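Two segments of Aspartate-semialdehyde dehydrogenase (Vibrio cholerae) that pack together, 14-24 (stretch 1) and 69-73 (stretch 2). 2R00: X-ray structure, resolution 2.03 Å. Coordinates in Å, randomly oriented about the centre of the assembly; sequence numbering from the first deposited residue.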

# COMPACT_ATOMS: atom_id res chain seq x y z
N ALA A 14 -19.27 -2.66 -19.96
CA ALA A 14 -19.41 -1.68 -18.88
C ALA A 14 -18.72 -0.34 -19.18
O ALA A 14 -19.27 0.72 -18.84
N VAL A 15 -17.53 -0.38 -19.79
CA VAL A 15 -16.86 0.87 -20.12
C VAL A 15 -17.58 1.57 -21.28
O VAL A 15 -17.77 2.78 -21.24
N GLY A 16 -17.96 0.79 -22.29
CA GLY A 16 -18.69 1.31 -23.45
C GLY A 16 -19.98 1.99 -23.04
O GLY A 16 -20.30 3.08 -23.52
N GLU A 17 -20.71 1.36 -22.11
CA GLU A 17 -21.95 1.94 -21.57
C GLU A 17 -21.66 3.22 -20.79
O GLU A 17 -22.42 4.20 -20.87
N THR A 18 -20.54 3.21 -20.07
CA THR A 18 -20.11 4.40 -19.33
C THR A 18 -19.72 5.53 -20.28
O THR A 18 -20.02 6.70 -20.02
N MET A 19 -19.07 5.19 -21.40
CA MET A 19 -18.71 6.19 -22.42
C MET A 19 -19.93 6.95 -22.96
O MET A 19 -19.89 8.17 -23.10
N LEU A 20 -21.01 6.23 -23.25
CA LEU A 20 -22.26 6.85 -23.67
C LEU A 20 -22.75 7.85 -22.61
O LEU A 20 -23.06 9.00 -22.93
N GLU A 21 -22.79 7.42 -21.34
CA GLU A 21 -23.18 8.28 -20.21
C GLU A 21 -22.32 9.54 -20.08
O GLU A 21 -22.84 10.62 -19.77
N VAL A 22 -21.01 9.38 -20.28
CA VAL A 22 -20.09 10.50 -20.16
C VAL A 22 -20.26 11.50 -21.32
O VAL A 22 -20.26 12.69 -21.09
N LEU A 23 -20.42 10.99 -22.54
CA LEU A 23 -20.71 11.84 -23.70
C LEU A 23 -21.97 12.69 -23.48
O LEU A 23 -22.01 13.86 -23.86
N GLN A 24 -22.97 12.08 -22.87
CA GLN A 24 -24.21 12.78 -22.53
C GLN A 24 -23.97 13.82 -21.41
O GLN A 24 -24.22 15.02 -21.61
N ALA A 69 -14.16 7.44 -33.18
CA ALA A 69 -14.67 6.24 -32.54
C ALA A 69 -13.97 6.05 -31.21
O ALA A 69 -12.77 6.27 -31.11
N LEU A 70 -14.73 5.65 -30.19
CA LEU A 70 -14.18 5.26 -28.90
C LEU A 70 -14.27 3.74 -28.82
O LEU A 70 -15.36 3.18 -28.91
N PHE A 71 -13.13 3.08 -28.67
CA PHE A 71 -13.07 1.61 -28.62
C PHE A 71 -12.87 1.14 -27.19
O PHE A 71 -11.95 1.60 -26.50
N SER A 72 -13.70 0.21 -26.75
CA SER A 72 -13.46 -0.45 -25.46
C SER A 72 -14.01 -1.86 -25.44
O SER A 72 -14.82 -2.20 -24.58
N ALA A 73 -13.57 -2.68 -26.39
CA ALA A 73 -14.02 -4.08 -26.49
C ALA A 73 -12.86 -5.08 -26.38
O ALA A 73 -12.98 -6.21 -26.84

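The helix 14-24 packs against the strand 69-71 and the residues that follow it in Vibrio cholerae aspartate-semialdehyde dehydrogenase. The helix runs at 145° to the strand, closer to antiparallel than to parallel, with the axes 9.6 Å apart at their nearest; the contact is small, burying 256 Å² over both sides. The backbones draw together toward the start of the helix: the CA atoms of Gly 16 and Ser 72 lie 5.9 Å apart, whereas those of Met 19 and Leu 70 are separated by 8.0 Å.

Val 15, Met 19 and Leu 23, spaced four residues apart and so on one face of the helix, direct their CA-to-CB bonds toward the other stretch. Met 19 (chi1 m, chi2 t, chi3 t) is extended beyond CB, which carries its sulfur and methyl across the gap: SD packs on CB of Leu 70 at 3.7 Å, and CE reaches CB of Ser 72 at 4.1 Å. One turn on, Leu 23 (m, t) meets Leu 70 (also m, t) methyl to methyl, CD1 of Leu 23 lying 4.0 Å from CD1 of Leu 70. Leu 70 thus touches both Met 19 and Leu 23. Its neighbour Phe 71 points away, as expected from the alternation of side chains along a strand, and takes part through its backbone, with O of Phe 71 4.3 Å from CE of Met 19.

After the strand, Ser 72 (chi1 t) points toward the helix and sets OG 3.3 Å from CB of Val 15 (chi1 t), a close van der Waals contact; the hydroxyl finds its hydrogen bond elsewhere in the structure. Gly 16 has no side chain, and its backbone N lies 4.4 Å from CB of Ser 72.

No direct hydrogen bond joins the stretches, but water 1 bridges them. It accepts from N of Gly 16 at 2.9 Å and donates to O of Ser 72 at 2.7 Å. Gly 16 N lies in the first turn of this helical segment, and the water that accepts from it links the helix to Ser 72.

Ala 14 points away, and Glu 17, Thr 18, Glu 21, Val 22 and Gln 24 are out of reach. Thr 18 (chi1 m) instead folds back on its own helix, OG1 donating to O of Ala 14 at 2.6 Å; the same carbonyl accepts from N of Thr 18 at 3.1 Å.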

# COMPACT_ATOMS: atom_id res chain seq x y z
CB ALA A 14 -18.92 -2.26 -17.57
CB VAL A 15 -15.36 0.70 -20.45
CG1 VAL A 15 -14.74 2.05 -20.75
CG2 VAL A 15 -14.63 0.01 -19.30
CB GLU A 17 -22.68 0.93 -20.68
CG GLU A 17 -23.43 -0.15 -21.46
CD GLU A 17 -24.14 -1.15 -20.56
OE1 GLU A 17 -25.05 -1.86 -21.06
OE2 GLU A 17 -23.77 -1.26 -19.37
CB THR A 18 -18.98 4.08 -18.32
OG1 THR A 18 -19.39 2.99 -17.49
CG2 THR A 18 -18.69 5.29 -17.43
CB MET A 19 -17.92 5.55 -23.56
CG MET A 19 -16.47 5.27 -23.20
SD MET A 19 -15.67 4.27 -24.46
CE MET A 19 -13.94 4.49 -24.01
CB LEU A 20 -23.32 5.78 -23.98
CG LEU A 20 -24.77 6.16 -24.34
CD1 LEU A 20 -25.40 5.04 -25.17
CD2 LEU A 20 -25.60 6.40 -23.09
CB GLU A 21 -23.11 7.52 -18.89
CG GLU A 21 -24.13 6.42 -18.74
CD GLU A 21 -23.93 5.62 -17.46
OE1 GLU A 21 -24.34 4.44 -17.43
OE2 GLU A 21 -23.35 6.15 -16.48
CB VAL A 22 -18.61 10.04 -19.99
CG1 VAL A 22 -17.66 11.23 -20.00
CG2 VAL A 22 -18.44 9.24 -18.69
CB LEU A 23 -20.86 11.00 -24.97
CG LEU A 23 -19.58 10.43 -25.62
CD1 LEU A 23 -19.93 9.38 -26.69
CD2 LEU A 23 -18.71 11.53 -26.20
CB GLN A 24 -25.28 11.76 -22.16
CG GLN A 24 -26.62 12.35 -21.79
CD GLN A 24 -27.65 11.27 -21.55
OE1 GLN A 24 -28.21 10.73 -22.49
NE2 GLN A 24 -27.89 10.96 -20.28
CB ALA A 69 -14.48 5.02 -33.43
CB LEU A 70 -14.97 5.90 -27.74
CG LEU A 70 -15.36 7.38 -27.78
CD1 LEU A 70 -16.22 7.77 -26.57
CD2 LEU A 70 -14.14 8.30 -27.86
CB PHE A 71 -11.88 1.10 -29.46
CG PHE A 71 -12.14 0.96 -30.95
CD1 PHE A 71 -13.03 1.81 -31.63
CD2 PHE A 71 -11.44 0.02 -31.69
CE1 PHE A 71 -13.24 1.67 -33.01
CE2 PHE A 71 -11.64 -0.13 -33.07
CZ PHE A 71 -12.54 0.70 -33.73
CB SER A 72 -14.01 0.37 -24.29
OG SER A 72 -13.52 -0.13 -23.05
CB ALA A 73 -14.80 -4.30 -27.78
O HOH W 1 -17.04 -1.80 -23.11